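Local coordinates for TCR beta chain (Gallus gallus, PDB 6LIR), which forms the beta subunit of the chicken alpha-beta T-cell receptor and probably helps recognise peptide antigens presented by MHC molecules, at residues 41-52 with 57-68. Numbering follows the deposited sequence.
Sequences QLIYSSYGVKQE and IHTGYEAKRSSQ
Residues 41-46 and 61-67 run as strands of two different sheets, 7.6 Å apart at the closest approach of their axes and inclined by 32°. The backbones themselves join where the type II turn Gly48-Gln51 reaches across: Lys50 N donates to Arg65 O over 2.8 Å. Arg65 N in turn donates to Glu52 OE2 (2.9 Å), brought there by a bend of the glutamate chain at chi2 (90°); the bond is nearly straight (173°) and meets the carboxylate on its anti side, somewhat out of its plane. Arg65 carries the centre of the contact. Its guanidinium lies with one face over Gly48 C and gives NH2 to Ser46 OG (3.0 Å) almost in its own plane. The same hydroxyl donates a hydrogen bond to Gln51 O at 2.6 Å, so it links the arginine to the turn. NH1 of the same group donates to Gln68 O and NE, weakly, to Ser67 O, which helps fix the group's rotation. Farther along, Ala63 CB sits over one face of the Tyr44 ring, 3.8 Å from its centroid, while Tyr61 O approaches that ring at its edge. Ile43 reverses the roles: CG2, anti to the backbone N, rests on the Tyr61 ring face, 3.7 Å from the centroid, and CG1 packs against Ile57 CD1. Ile43 and Tyr44 form a classic beta bulge opposite Trp31 of strand 28-34. The contact joins the two sheets of the V-set sandwich at an edge, where 51-54 and 61-67 are the outermost strands; Tyr61 reaches inward to Tyr86, Arg65 NH2 also bonds Asp27 O, and Phe71 of strand 70-75 packs against Ser46, Ala63 and Arg65.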
loop_
_atom_site.group_PDB
_atom_site.type_symbol
_atom_site.label_atom_id
_atom_site.label_comp_id
_atom_site.label_asym_id
_atom_site.label_seq_id
_atom_site.Cartn_x
_atom_site.Cartn_y
_atom_site.Cartn_z
ATOM N N GLN B 41 1.805 -15.880 -7.001
ATOM C CA GLN B 41 1.981 -17.295 -7.287
ATOM C C GLN B 41 0.893 -18.100 -6.594
ATOM O O GLN B 41 0.689 -17.968 -5.382
ATOM C CB GLN B 41 3.361 -17.772 -6.836
ATOM C CG GLN B 41 4.507 -16.974 -7.422
ATOM C CD GLN B 41 5.858 -17.475 -6.960
ATOM O OE1 GLN B 41 6.629 -16.735 -6.349
ATOM N NE2 GLN B 41 6.153 -18.738 -7.249
ATOM N N LEU B 42 0.197 -18.922 -7.375
ATOM C CA LEU B 42 -0.862 -19.782 -6.857
ATOM C C LEU B 42 -0.306 -20.833 -5.902
ATOM O O LEU B 42 0.531 -21.658 -6.285
ATOM C CB LEU B 42 -1.623 -20.447 -7.999
ATOM C CG LEU B 42 -2.901 -21.125 -7.499
ATOM C CD1 LEU B 42 -4.043 -20.128 -7.426
ATOM C CD2 LEU B 42 -3.273 -22.306 -8.380
ATOM N N ILE B 43 -0.779 -20.799 -4.660
ATOM C CA ILE B 43 -0.429 -21.802 -3.656
ATOM C C ILE B 43 -1.356 -23.004 -3.740
ATOM O O ILE B 43 -0.906 -24.149 -3.829
ATOM C CB ILE B 43 -0.471 -21.177 -2.248
ATOM C CG1 ILE B 43 0.336 -19.880 -2.203
ATOM C CG2 ILE B 43 0.036 -22.170 -1.209
ATOM C CD1 ILE B 43 0.194 -19.145 -0.892
ATOM N N TYR B 44 -2.660 -22.750 -3.709
ATOM C CA TYR B 44 -3.679 -23.786 -3.719
ATOM C C TYR B 44 -4.937 -23.170 -4.303
ATOM O O TYR B 44 -5.217 -21.990 -4.077
ATOM C CB TYR B 44 -3.970 -24.300 -2.304
ATOM C CG TYR B 44 -3.442 -25.679 -1.977
ATOM C CD1 TYR B 44 -4.126 -26.821 -2.377
ATOM C CD2 TYR B 44 -2.274 -25.838 -1.245
ATOM C CE1 TYR B 44 -3.649 -28.086 -2.068
ATOM C CE2 TYR B 44 -1.788 -27.096 -0.933
ATOM C CZ TYR B 44 -2.481 -28.216 -1.345
ATOM O OH TYR B 44 -2.001 -29.468 -1.036
ATOM N N SER B 45 -5.691 -23.967 -5.051
ATOM C CA SER B 45 -6.965 -23.531 -5.600
ATOM C C SER B 45 -8.019 -24.587 -5.305
ATOM O O SER B 45 -7.719 -25.672 -4.803
ATOM C CB SER B 45 -6.870 -23.274 -7.111
ATOM O OG SER B 45 -6.721 -24.492 -7.825
ATOM N N SER B 46 -9.262 -24.268 -5.655
ATOM C CA SER B 46 -10.385 -25.155 -5.391
ATOM C C SER B 46 -11.462 -24.885 -6.425
ATOM O O SER B 46 -11.888 -23.737 -6.589
ATOM C CB SER B 46 -10.943 -24.933 -3.978
ATOM O OG SER B 46 -12.173 -25.616 -3.800
ATOM N N TYR B 47 -11.914 -25.934 -7.105
ATOM C CA TYR B 47 -12.967 -25.790 -8.099
ATOM C C TYR B 47 -14.354 -25.980 -7.507
ATOM O O TYR B 47 -15.347 -25.793 -8.217
ATOM C CB TYR B 47 -12.765 -26.789 -9.252
ATOM C CG TYR B 47 -11.438 -26.679 -9.979
ATOM C CD1 TYR B 47 -10.784 -25.458 -10.109
ATOM C CD2 TYR B 47 -10.843 -27.800 -10.552
ATOM C CE1 TYR B 47 -9.571 -25.360 -10.780
ATOM C CE2 TYR B 47 -9.633 -27.712 -11.223
ATOM C CZ TYR B 47 -9.002 -26.488 -11.333
ATOM O OH TYR B 47 -7.799 -26.392 -11.997
ATOM N N GLY B 48 -14.441 -26.307 -6.225
ATOM C CA GLY B 48 -15.714 -26.602 -5.599
ATOM C C GLY B 48 -15.500 -27.153 -4.207
ATOM O O GLY B 48 -14.367 -27.336 -3.749
ATOM N N VAL B 49 -16.627 -27.394 -3.531
ATOM C CA VAL B 49 -16.594 -27.918 -2.169
ATOM C C VAL B 49 -15.785 -29.207 -2.110
ATOM O O VAL B 49 -15.935 -30.103 -2.951
ATOM C CB VAL B 49 -18.020 -28.134 -1.638
ATOM C CG1 VAL B 49 -17.982 -28.546 -0.177
ATOM C CG2 VAL B 49 -18.848 -26.866 -1.807
ATOM N N LYS B 50 -14.924 -29.302 -1.093
ATOM C CA LYS B 50 -14.089 -30.479 -0.840
ATOM C C LYS B 50 -13.269 -30.889 -2.063
ATOM O O LYS B 50 -12.944 -32.066 -2.239
ATOM C CB LYS B 50 -14.938 -31.654 -0.346
ATOM C CG LYS B 50 -15.470 -31.482 1.069
ATOM C CD LYS B 50 -16.732 -32.303 1.294
ATOM C CE LYS B 50 -17.163 -32.260 2.751
ATOM N NZ LYS B 50 -16.206 -32.985 3.632
ATOM N N GLN B 51 -12.923 -29.923 -2.912
ATOM C CA GLN B 51 -11.975 -30.121 -4.001
ATOM C C GLN B 51 -10.818 -29.148 -3.820
ATOM O O GLN B 51 -11.041 -27.955 -3.598
ATOM C CB GLN B 51 -12.643 -29.906 -5.364
ATOM C CG GLN B 51 -11.887 -30.507 -6.547
ATOM C CD GLN B 51 -10.674 -29.686 -6.960
ATOM O OE1 GLN B 51 -10.707 -28.454 -6.949
ATOM N NE2 GLN B 51 -9.594 -30.369 -7.322
ATOM N N GLU B 52 -9.590 -29.656 -3.900
ATOM C CA GLU B 52 -8.400 -28.822 -3.808
ATOM C C GLU B 52 -7.420 -29.185 -4.915
ATOM O O GLU B 52 -7.374 -30.330 -5.377
ATOM C CB GLU B 52 -7.722 -28.960 -2.438
ATOM C CG GLU B 52 -8.598 -28.527 -1.266
ATOM C CD GLU B 52 -9.435 -29.665 -0.704
ATOM O OE1 GLU B 52 -8.997 -30.832 -0.801
ATOM O OE2 GLU B 52 -10.530 -29.391 -0.166
ATOM N N ILE B 57 3.856 -23.893 -5.747
ATOM C CA ILE B 57 4.640 -23.585 -4.557
ATOM C C ILE B 57 3.934 -24.157 -3.337
ATOM O O ILE B 57 4.054 -23.626 -2.227
ATOM C CB ILE B 57 4.863 -22.070 -4.407
ATOM C CG1 ILE B 57 3.524 -21.332 -4.390
ATOM C CG2 ILE B 57 5.742 -21.547 -5.530
ATOM C CD1 ILE B 57 3.634 -19.897 -3.933
ATOM N N HIS B 58 3.200 -25.254 -3.538
ATOM C CA HIS B 58 2.354 -25.800 -2.485
ATOM C C HIS B 58 3.147 -26.474 -1.373
ATOM O O HIS B 58 2.608 -26.657 -0.277
ATOM C CB HIS B 58 1.391 -26.823 -3.084
ATOM C CG HIS B 58 2.054 -28.112 -3.465
ATOM N ND1 HIS B 58 2.277 -29.131 -2.562
ATOM C CD2 HIS B 58 2.564 -28.538 -4.645
ATOM C CE1 HIS B 58 2.887 -30.132 -3.172
ATOM N NE2 HIS B 58 3.071 -29.798 -4.437
ATOM N N THR B 59 4.400 -26.854 -1.628
ATOM C CA THR B 59 5.218 -27.491 -0.600
ATOM C C THR B 59 5.334 -26.596 0.625
ATOM O O THR B 59 5.877 -25.489 0.551
ATOM C CB THR B 59 6.600 -27.835 -1.147
ATOM O OG1 THR B 59 6.470 -28.844 -2.155
ATOM C CG2 THR B 59 7.487 -28.363 -0.031
ATOM N N GLY B 60 4.819 -27.079 1.752
ATOM C CA GLY B 60 4.711 -26.287 2.956
ATOM C C GLY B 60 3.298 -25.867 3.278
ATOM O O GLY B 60 3.089 -25.172 4.280
ATOM N N TYR B 61 2.320 -26.269 2.469
ATOM C CA TYR B 61 0.942 -25.853 2.660
ATOM C C TYR B 61 0.011 -27.029 2.421
ATOM O O TYR B 61 0.322 -27.950 1.661
ATOM C CB TYR B 61 0.545 -24.720 1.699
ATOM C CG TYR B 61 1.437 -23.505 1.739
ATOM C CD1 TYR B 61 1.164 -22.450 2.599
ATOM C CD2 TYR B 61 2.540 -23.402 0.905
ATOM C CE1 TYR B 61 1.969 -21.330 2.630
ATOM C CE2 TYR B 61 3.353 -22.286 0.932
ATOM C CZ TYR B 61 3.062 -21.253 1.798
ATOM O OH TYR B 61 3.864 -20.136 1.835
ATOM N N GLU B 62 -1.141 -26.974 3.076
ATOM C CA GLU B 62 -2.280 -27.826 2.787
ATOM C C GLU B 62 -3.503 -26.929 2.680
ATOM O O GLU B 62 -3.463 -25.752 3.049
ATOM C CB GLU B 62 -2.467 -28.906 3.861
ATOM C CG GLU B 62 -1.337 -29.923 3.903
ATOM C CD GLU B 62 -1.581 -31.022 4.917
ATOM O OE1 GLU B 62 -2.753 -31.412 5.105
ATOM O OE2 GLU B 62 -0.599 -31.497 5.528
ATOM N N ALA B 63 -4.599 -27.476 2.166
ATOM C CA ALA B 63 -5.791 -26.659 2.021
ATOM C C ALA B 63 -7.026 -27.537 2.075
ATOM O O ALA B 63 -6.980 -28.741 1.800
ATOM C CB ALA B 63 -5.767 -25.853 0.717
ATOM N N LYS B 64 -8.137 -26.909 2.442
ATOM C CA LYS B 64 -9.407 -27.603 2.598
ATOM C C LYS B 64 -10.525 -26.647 2.226
ATOM O O LYS B 64 -10.653 -25.582 2.838
ATOM C CB LYS B 64 -9.601 -28.125 4.025
ATOM C CG LYS B 64 -10.954 -28.797 4.225
ATOM C CD LYS B 64 -11.015 -29.544 5.542
ATOM C CE LYS B 64 -11.769 -28.737 6.578
ATOM N NZ LYS B 64 -12.938 -29.474 7.128
ATOM N N ARG B 65 -11.334 -27.021 1.243
ATOM C CA ARG B 65 -12.529 -26.244 0.921
ATOM C C ARG B 65 -13.666 -26.893 1.699
ATOM O O ARG B 65 -14.330 -27.819 1.232
ATOM C CB ARG B 65 -12.785 -26.236 -0.582
ATOM C CG ARG B 65 -14.033 -25.484 -1.002
ATOM C CD ARG B 65 -13.810 -23.980 -1.014
ATOM N NE ARG B 65 -14.964 -23.260 -1.545
ATOM C CZ ARG B 65 -15.166 -23.031 -2.839
ATOM N NH1 ARG B 65 -16.242 -22.363 -3.238
ATOM N NH2 ARG B 65 -14.293 -23.475 -3.733
ATOM N N SER B 66 -13.877 -26.394 2.923
ATOM C CA SER B 66 -14.829 -27.010 3.839
ATOM C C SER B 66 -16.269 -26.786 3.400
ATOM O O SER B 66 -17.148 -27.589 3.732
ATOM C CB SER B 66 -14.614 -26.475 5.256
ATOM O OG SER B 66 -14.798 -25.069 5.306
ATOM N N SER B 67 -16.531 -25.705 2.674
ATOM C CA SER B 67 -17.874 -25.402 2.204
ATOM C C SER B 67 -17.753 -24.418 1.051
ATOM O O SER B 67 -16.663 -23.938 0.732
ATOM C CB SER B 67 -18.743 -24.828 3.326
ATOM O OG SER B 67 -18.232 -23.580 3.765
ATOM N N GLN B 68 -18.899 -24.120 0.433
ATOM C CA GLN B 68 -18.923 -23.181 -0.683
ATOM C C GLN B 68 -18.352 -21.820 -0.298
ATOM O O GLN B 68 -17.744 -21.143 -1.136
ATOM C CB GLN B 68 -20.356 -23.038 -1.200
ATOM C CG GLN B 68 -20.535 -22.068 -2.359
ATOM C CD GLN B 68 -20.108 -22.648 -3.700
ATOM O OE1 GLN B 68 -19.256 -23.536 -3.767
ATOM N NE2 GLN B 68 -20.699 -22.141 -4.776
HETATM O O HOH W 1 -4.457 -30.347 1.295
#